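Dihydrodipicolinate synthase (Bacteroides thetaiotaomicron, PDB 4XKY) probably condenses pyruvate with aspartate semialdehyde through a Schiff base, as in the DapA family, on the path to diaminopimelate and lysine. Local coordinates at residues Leu16-Leu22 with Leu54-Leu58; Gln243-Ile248 with Ala294-Leu298; Cys264-Leu268 with Arg288-Trp292. All blocks are in the same frame, centred on the assembly; numbering follows the deposited sequence.

In the fold
Contact 2 (243-248 with 294-298) and contact 3 (264-268 with 288-292) share helix 285-298. Their centres are about 10 Å apart, and they touch: Ile-248 O lies 3.4 Å from Ile-291 CD1, and Leu-295 of contact 2 also packs on Ala-265 and Leu-268. Contact 1 (16-22 with 54-58) stands apart. Its centre is about 21 Å from that of contact 3 and about 28 Å from that of contact 2. Thr-48 is predicted to bind pyruvate. Side chains of Leu-54, Ile-248 and Ala-265 lie about 10, 11 and 11 Å from that of Thr-48, too far to touch Thr-48 itself.

Contact 1 of 3, residues Leu16-Leu22 with Leu54-Leu58; sequences LLDDDVL and LSYKL
Asp-20 reaches from a turn to the start of helix 56-70. Its OD1 accepts a short bond from Ser-55 OG (2.6 Å), on the syn lone pair. Its OD2 makes a weak salt bridge with Lys-57 NZ at 3.3 Å. The CG of Asp-20 is anti to the backbone N (chi1 -153°), which carries the carboxylate across to these partners. A water completes the polar cluster: it donates to Asp-19 O and Asp-20 OD1 and accepts from Ser-55 N.

Next to the polar cluster is an apolar patch. The two methyls of Leu-58 take different partners. CD2 meets Leu-16 CD2 at 3.6 Å and also touches Asp-19 O. CD1 packs on Leu-22 CB at 3.7 Å.

Ser-55 is itself fixed. It is the N-cap, and its OG accepts from Leu-58 N at 3.1 Å with an N-H...O angle of 160°. The nearby helix start probably favours a charged Asp-20. The loop of Asp-20 is held by a type I turn from Asp-18 to Val-21 and a classic bulge at Leu-17 and Asp-18. Asp-19 OD1 anchors it further to Ala-278 N. Beyond the cap, Tyr-56 N bonds an acidic side chain of a neighbouring subunit. The contact ties the N-cap of helix 56-70, one of the helices of the TIM barrel, to the beta turn that leads into strand 21-22.

Contact 2 of 3, residues Gln243-Ile248 with Ala294-Leu298; sequences QISATI and ALQNL
Gln-243 to Thr-247 and Ala-294 to Leu-298 are helix ends that run nearly antiparallel at 164°, with axes 10.4 Å apart. Leu-298 carries the largest share of the contact. Its CD2 lies alongside the extended chain of Gln-243, 3.6 Å from Gln-243 CD, and the two side chains point opposite ways. Its CD1 touches Ile-244 CG1 at 3.8 Å, where the two side chains meet nearly perpendicular.

One turn earlier in helix 285-298, Ala-294 CB meets Thr-247 O and Ile-248 CD1, each at 3.7 Å. The same CD1 reaches on to Leu-295 CD2.

Among the polar groups, the amide of Gln-243 is held loosely. Its NE2 gives a weak bond to Asn-297 O, 3.4 Å long. One water bridges the helices more firmly. It donates to Ala-294 O at 2.9 Å and also to Thr-247 OG1, and takes a weak bond from Gln-243 NE2. Thr-247 OG1 stands between the backbone N and the carbonyl carbon (chi1 63°). From there it bonds Gln-243 O at 2.6 Å, coming from above the carbonyl plane. An alanine in place of Gln-243 would probably leave Asn-297 O without this donor and uncover CD2 of Leu-298.

The contact joins the C-terminal ends of helices 231-247 and 285-298. Both fit the helical region that follows the TIM barrel in DapA-family enzymes. Behind it, Ile-244 packs on Leu-218 and Tyr-219 of helix 216-227. Leu-295 leans on helix 257-268.

Contact 3 of 3, residues Cys264-Leu268 with Arg288-Trp292; sequences CALSL and RGKIW
Arg-288 reaches Ser-267 because its chain is fully stretched from CG to NE, with CG anti to the backbone N (chi1 -179°). Ser-267 OG is also anti to its own N (chi1 163°), and this turns it to the guanidinium. NH1 and NH2 both donate to that single oxygen, at 3.2 Å and 3.3 Å, and the group meets it end-on. The oxygen lies close to the guanidinium plane. The two bonds fix where the end of the group points. The strongest polar partner of Arg-288 is Asp-274, which makes a salt bridge with NH1.

Leu-268 covers one face of the same guanidinium. Its CD2 sits above the plane, offset toward the rim, and lies 3.5 Å from Arg-288 NH2. Its other methyl, CD1, turns to the next turn of the same helix and packs 3.8 Å from Trp-292 CB and 4.0 Å from Ile-291 CG2.

Cys-264 packs against the base of the arginine. Its SG lies 3.7 Å from both CA and CG of Arg-288, and 3.8 Å from Ile-291 CB. Ala-265 CB adds a lighter contact with Ile-291 CG2. The interior of the contact is thus apolar, and the arginine closes it at the side.

The segments 264-268 and 288-292 cross at -69°, their axes 9.7 Å apart. Their helices, 257-268 and 285-298, fit the C-terminal helical region of DapA-family enzymes. Ala-265 and Leu-268 continue onto Leu-295, one turn along helix 285-298. Ala-265 also meets the loop at Met-214, and Ile-291 the loop at Val-251.

Contact 1 of 3, residues Leu16-Leu22 with Leu54-Leu58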
# COMPACT_ATOMS: atom_id res chain seq x y z
N LEU A 16 20.17 -20.47 16.68
CA LEU A 16 21.17 -19.53 17.17
C LEU A 16 21.45 -19.71 18.65
O LEU A 16 20.54 -20.03 19.43
CB LEU A 16 20.62 -18.13 16.97
CG LEU A 16 20.30 -17.77 15.53
CD1 LEU A 16 19.73 -16.36 15.55
CD2 LEU A 16 21.56 -17.86 14.66
N LEU A 17 22.70 -19.51 19.04
CA LEU A 17 23.04 -19.35 20.47
C LEU A 17 23.07 -17.88 20.85
O LEU A 17 22.94 -17.53 22.02
CB LEU A 17 24.41 -19.98 20.77
CG LEU A 17 24.50 -21.50 20.58
CD1 LEU A 17 25.89 -22.02 20.98
CD2 LEU A 17 23.44 -22.19 21.43
N ASP A 18 23.31 -17.03 19.87
CA ASP A 18 23.34 -15.58 20.08
C ASP A 18 23.10 -14.94 18.72
O ASP A 18 22.97 -15.65 17.73
CB ASP A 18 24.67 -15.14 20.70
CG ASP A 18 24.59 -13.75 21.36
OD1 ASP A 18 23.48 -13.23 21.56
OD2 ASP A 18 25.64 -13.16 21.68
N ASP A 19 23.02 -13.61 18.69
CA ASP A 19 22.61 -12.89 17.50
C ASP A 19 23.46 -13.30 16.31
O ASP A 19 22.97 -13.36 15.19
CB ASP A 19 22.71 -11.37 17.69
CG ASP A 19 21.81 -10.84 18.80
OD1 ASP A 19 20.60 -11.06 18.79
OD2 ASP A 19 22.33 -10.18 19.71
N ASP A 20 24.74 -13.56 16.53
CA ASP A 20 25.65 -13.89 15.44
C ASP A 20 26.37 -15.21 15.68
O ASP A 20 27.49 -15.38 15.21
CB ASP A 20 26.72 -12.80 15.28
CG ASP A 20 27.24 -12.72 13.86
OD1 ASP A 20 26.52 -13.07 12.90
OD2 ASP A 20 28.37 -12.28 13.67
N VAL A 21 25.75 -16.14 16.40
CA VAL A 21 26.42 -17.44 16.72
C VAL A 21 25.44 -18.54 16.40
O VAL A 21 24.34 -18.56 16.94
CB VAL A 21 26.82 -17.58 18.22
CG1 VAL A 21 27.48 -18.95 18.50
CG2 VAL A 21 27.76 -16.48 18.64
N LEU A 22 25.87 -19.47 15.56
CA LEU A 22 25.04 -20.58 15.12
C LEU A 22 24.98 -21.67 16.21
O LEU A 22 26.00 -22.03 16.77
CB LEU A 22 25.61 -21.17 13.83
CG LEU A 22 24.78 -22.24 13.08
CD1 LEU A 22 23.53 -21.65 12.44
CD2 LEU A 22 25.63 -22.95 12.02
N LEU A 54 20.33 -11.82 9.54
CA LEU A 54 21.60 -12.45 9.92
C LEU A 54 22.76 -11.89 9.13
O LEU A 54 22.60 -11.46 8.01
CB LEU A 54 21.54 -13.95 9.66
CG LEU A 54 20.43 -14.67 10.44
CD1 LEU A 54 20.50 -16.15 10.19
CD2 LEU A 54 20.47 -14.37 11.93
N SER A 55 23.93 -11.88 9.75
CA SER A 55 25.14 -11.46 9.07
C SER A 55 25.48 -12.42 7.92
O SER A 55 25.02 -13.57 7.87
CB SER A 55 26.30 -11.43 10.07
OG SER A 55 26.75 -12.75 10.34
N TYR A 56 26.30 -11.95 6.99
CA TYR A 56 26.78 -12.79 5.90
C TYR A 56 27.51 -14.00 6.41
O TYR A 56 27.34 -15.09 5.91
CB TYR A 56 27.75 -12.01 5.02
CG TYR A 56 27.76 -12.51 3.61
CD1 TYR A 56 26.64 -12.33 2.81
CD2 TYR A 56 28.85 -13.18 3.07
CE1 TYR A 56 26.61 -12.78 1.50
CE2 TYR A 56 28.83 -13.63 1.76
CZ TYR A 56 27.69 -13.42 0.99
OH TYR A 56 27.59 -13.84 -0.31
N LYS A 57 28.35 -13.81 7.41
CA LYS A 57 29.05 -14.93 8.01
C LYS A 57 28.09 -16.01 8.48
O LYS A 57 28.27 -17.19 8.18
CB LYS A 57 29.91 -14.44 9.18
CG LYS A 57 30.74 -15.52 9.86
CD LYS A 57 31.25 -15.03 11.20
CE LYS A 57 30.28 -15.34 12.34
NZ LYS A 57 30.68 -14.65 13.59
N LEU A 58 27.04 -15.60 9.18
CA LEU A 58 26.12 -16.59 9.73
C LEU A 58 25.34 -17.31 8.64
O LEU A 58 25.17 -18.51 8.71
CB LEU A 58 25.17 -15.95 10.72
CG LEU A 58 24.50 -16.78 11.78
CD1 LEU A 58 25.45 -17.74 12.45
CD2 LEU A 58 23.94 -15.84 12.81
O HOH W 1 23.89 -12.19 12.76

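Contact 2 of 3, residues Gln243-Ile248 with Ala294-Leu298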
# COMPACT_ATOMS: atom_id res chain seq x y z
N GLN A 243 -5.13 -25.62 14.11
CA GLN A 243 -4.94 -25.38 15.53
C GLN A 243 -3.52 -24.86 15.85
O GLN A 243 -3.35 -23.95 16.65
CB GLN A 243 -5.24 -26.65 16.33
CG GLN A 243 -5.35 -26.37 17.82
CD GLN A 243 -5.60 -27.62 18.63
OE1 GLN A 243 -6.03 -28.62 18.10
NE2 GLN A 243 -5.32 -27.56 19.92
N ILE A 244 -2.52 -25.45 15.22
CA ILE A 244 -1.13 -25.01 15.38
C ILE A 244 -1.05 -23.56 14.97
O ILE A 244 -0.53 -22.71 15.70
CB ILE A 244 -0.18 -25.86 14.52
CG1 ILE A 244 -0.02 -27.25 15.12
CG2 ILE A 244 1.18 -25.21 14.38
CD1 ILE A 244 0.40 -28.28 14.11
N SER A 245 -1.60 -23.27 13.79
CA SER A 245 -1.60 -21.91 13.25
C SER A 245 -2.30 -20.88 14.15
O SER A 245 -1.83 -19.72 14.29
CB SER A 245 -2.22 -21.92 11.84
OG SER A 245 -2.41 -20.60 11.36
N ALA A 246 -3.41 -21.28 14.75
CA ALA A 246 -4.19 -20.41 15.62
C ALA A 246 -3.55 -20.20 16.98
O ALA A 246 -3.80 -19.16 17.60
CB ALA A 246 -5.57 -20.99 15.84
N THR A 247 -2.78 -21.19 17.45
CA THR A 247 -2.32 -21.22 18.85
C THR A 247 -0.81 -21.15 19.05
O THR A 247 -0.38 -20.71 20.11
CB THR A 247 -2.84 -22.45 19.65
OG1 THR A 247 -2.34 -23.68 19.08
CG2 THR A 247 -4.37 -22.45 19.70
N ILE A 248 -0.01 -21.58 18.08
CA ILE A 248 1.45 -21.45 18.23
C ILE A 248 1.97 -20.17 17.61
O ILE A 248 3.00 -19.66 18.04
CB ILE A 248 2.23 -22.65 17.62
CG1 ILE A 248 1.76 -23.98 18.17
CG2 ILE A 248 3.75 -22.53 17.87
CD1 ILE A 248 1.99 -24.17 19.66
N ALA A 294 -0.12 -24.18 24.89
CA ALA A 294 -0.59 -24.48 23.55
C ALA A 294 -0.10 -25.85 23.05
O ALA A 294 -0.87 -26.61 22.45
CB ALA A 294 -0.16 -23.40 22.58
N LEU A 295 1.18 -26.15 23.29
CA LEU A 295 1.75 -27.42 22.83
C LEU A 295 1.10 -28.58 23.55
O LEU A 295 0.77 -29.57 22.91
CB LEU A 295 3.26 -27.49 23.04
CG LEU A 295 4.17 -26.79 22.03
CD1 LEU A 295 5.59 -26.82 22.57
CD2 LEU A 295 4.11 -27.47 20.66
N GLN A 296 0.88 -28.45 24.85
CA GLN A 296 0.22 -29.51 25.60
C GLN A 296 -1.22 -29.75 25.15
O GLN A 296 -1.73 -30.86 25.26
CB GLN A 296 0.22 -29.20 27.08
CG GLN A 296 1.59 -29.12 27.74
CD GLN A 296 1.45 -28.65 29.19
OE1 GLN A 296 0.90 -27.57 29.44
NE2 GLN A 296 1.90 -29.46 30.14
N ASN A 297 -1.88 -28.70 24.67
CA ASN A 297 -3.23 -28.81 24.13
C ASN A 297 -3.32 -29.38 22.72
O ASN A 297 -4.39 -29.81 22.31
CB ASN A 297 -3.92 -27.45 24.13
CG ASN A 297 -4.37 -27.02 25.50
OD1 ASN A 297 -4.34 -27.79 26.47
ND2 ASN A 297 -4.79 -25.78 25.60
N LEU A 298 -2.23 -29.36 21.97
CA LEU A 298 -2.17 -30.14 20.73
C LEU A 298 -2.04 -31.60 21.10
O LEU A 298 -2.74 -32.45 20.57
CB LEU A 298 -0.95 -29.77 19.90
CG LEU A 298 -0.82 -28.31 19.49
CD1 LEU A 298 0.49 -28.16 18.75
CD2 LEU A 298 -2.00 -27.85 18.64
O HOH W 2 -3.01 -25.33 21.02

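Contact 3 of 3, residues Cys264-Leu268 with Arg288-Trp292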
# COMPACT_ATOMS: atom_id res chain seq x y z
N CYS A 264 10.28 -20.86 19.96
CA CYS A 264 9.96 -21.19 21.34
C CYS A 264 9.53 -22.68 21.43
O CYS A 264 10.05 -23.46 22.26
CB CYS A 264 8.85 -20.27 21.84
SG CYS A 264 8.50 -20.50 23.57
N ALA A 265 8.61 -23.07 20.55
CA ALA A 265 8.12 -24.44 20.53
C ALA A 265 9.25 -25.43 20.29
O ALA A 265 9.29 -26.45 20.97
CB ALA A 265 7.04 -24.64 19.49
N LEU A 266 10.14 -25.13 19.33
CA LEU A 266 11.30 -25.99 19.03
C LEU A 266 12.18 -26.22 20.27
O LEU A 266 12.66 -27.34 20.50
CB LEU A 266 12.14 -25.45 17.85
CG LEU A 266 11.45 -25.54 16.48
CD1 LEU A 266 12.26 -24.82 15.41
CD2 LEU A 266 11.16 -26.95 15.99
N SER A 267 12.35 -25.17 21.07
CA SER A 267 13.11 -25.25 22.31
C SER A 267 12.41 -26.11 23.37
O SER A 267 13.03 -26.97 24.00
CB SER A 267 13.39 -23.85 22.85
OG SER A 267 13.77 -23.94 24.20
N LEU A 268 11.10 -25.88 23.54
CA LEU A 268 10.30 -26.64 24.48
C LEU A 268 10.24 -28.10 24.09
O LEU A 268 10.21 -28.98 24.93
CB LEU A 268 8.89 -26.06 24.56
CG LEU A 268 8.79 -24.77 25.37
CD1 LEU A 268 7.48 -24.09 25.05
CD2 LEU A 268 8.90 -25.06 26.86
N ARG A 288 6.53 -17.81 26.74
CA ARG A 288 7.02 -19.16 26.67
C ARG A 288 6.03 -20.10 27.39
O ARG A 288 5.71 -21.16 26.86
CB ARG A 288 8.42 -19.24 27.27
CG ARG A 288 9.02 -20.62 27.23
CD ARG A 288 10.39 -20.64 27.85
NE ARG A 288 10.96 -21.98 27.86
CZ ARG A 288 11.63 -22.54 26.86
NH1 ARG A 288 11.83 -21.87 25.72
NH2 ARG A 288 12.11 -23.77 27.00
N GLY A 289 5.54 -19.68 28.55
CA GLY A 289 4.46 -20.39 29.26
C GLY A 289 3.22 -20.63 28.42
O GLY A 289 2.61 -21.70 28.46
N LYS A 290 2.82 -19.64 27.64
CA LYS A 290 1.66 -19.78 26.78
C LYS A 290 1.91 -20.73 25.64
O LYS A 290 1.01 -21.44 25.22
CB LYS A 290 1.27 -18.45 26.16
CG LYS A 290 0.65 -17.48 27.14
CD LYS A 290 0.04 -16.32 26.39
CE LYS A 290 -0.02 -15.09 27.26
NZ LYS A 290 -1.11 -15.18 28.27
N ILE A 291 3.12 -20.70 25.09
CA ILE A 291 3.42 -21.59 24.00
C ILE A 291 3.41 -23.02 24.54
O ILE A 291 2.88 -23.89 23.91
CB ILE A 291 4.76 -21.24 23.30
CG1 ILE A 291 4.66 -19.89 22.58
CG2 ILE A 291 5.16 -22.34 22.33
CD1 ILE A 291 3.93 -19.92 21.25
N TRP A 292 3.99 -23.26 25.72
CA TRP A 292 4.00 -24.61 26.31
C TRP A 292 2.55 -25.14 26.50
O TRP A 292 2.24 -26.27 26.10
CB TRP A 292 4.79 -24.62 27.63
CG TRP A 292 4.79 -25.93 28.39
CD1 TRP A 292 4.37 -26.11 29.66
CD2 TRP A 292 5.26 -27.21 27.93
NE1 TRP A 292 4.52 -27.43 30.03
CE2 TRP A 292 5.06 -28.13 28.98
CE3 TRP A 292 5.80 -27.67 26.72
CZ2 TRP A 292 5.40 -29.50 28.87
CZ3 TRP A 292 6.14 -29.04 26.61
CH2 TRP A 292 5.93 -29.93 27.69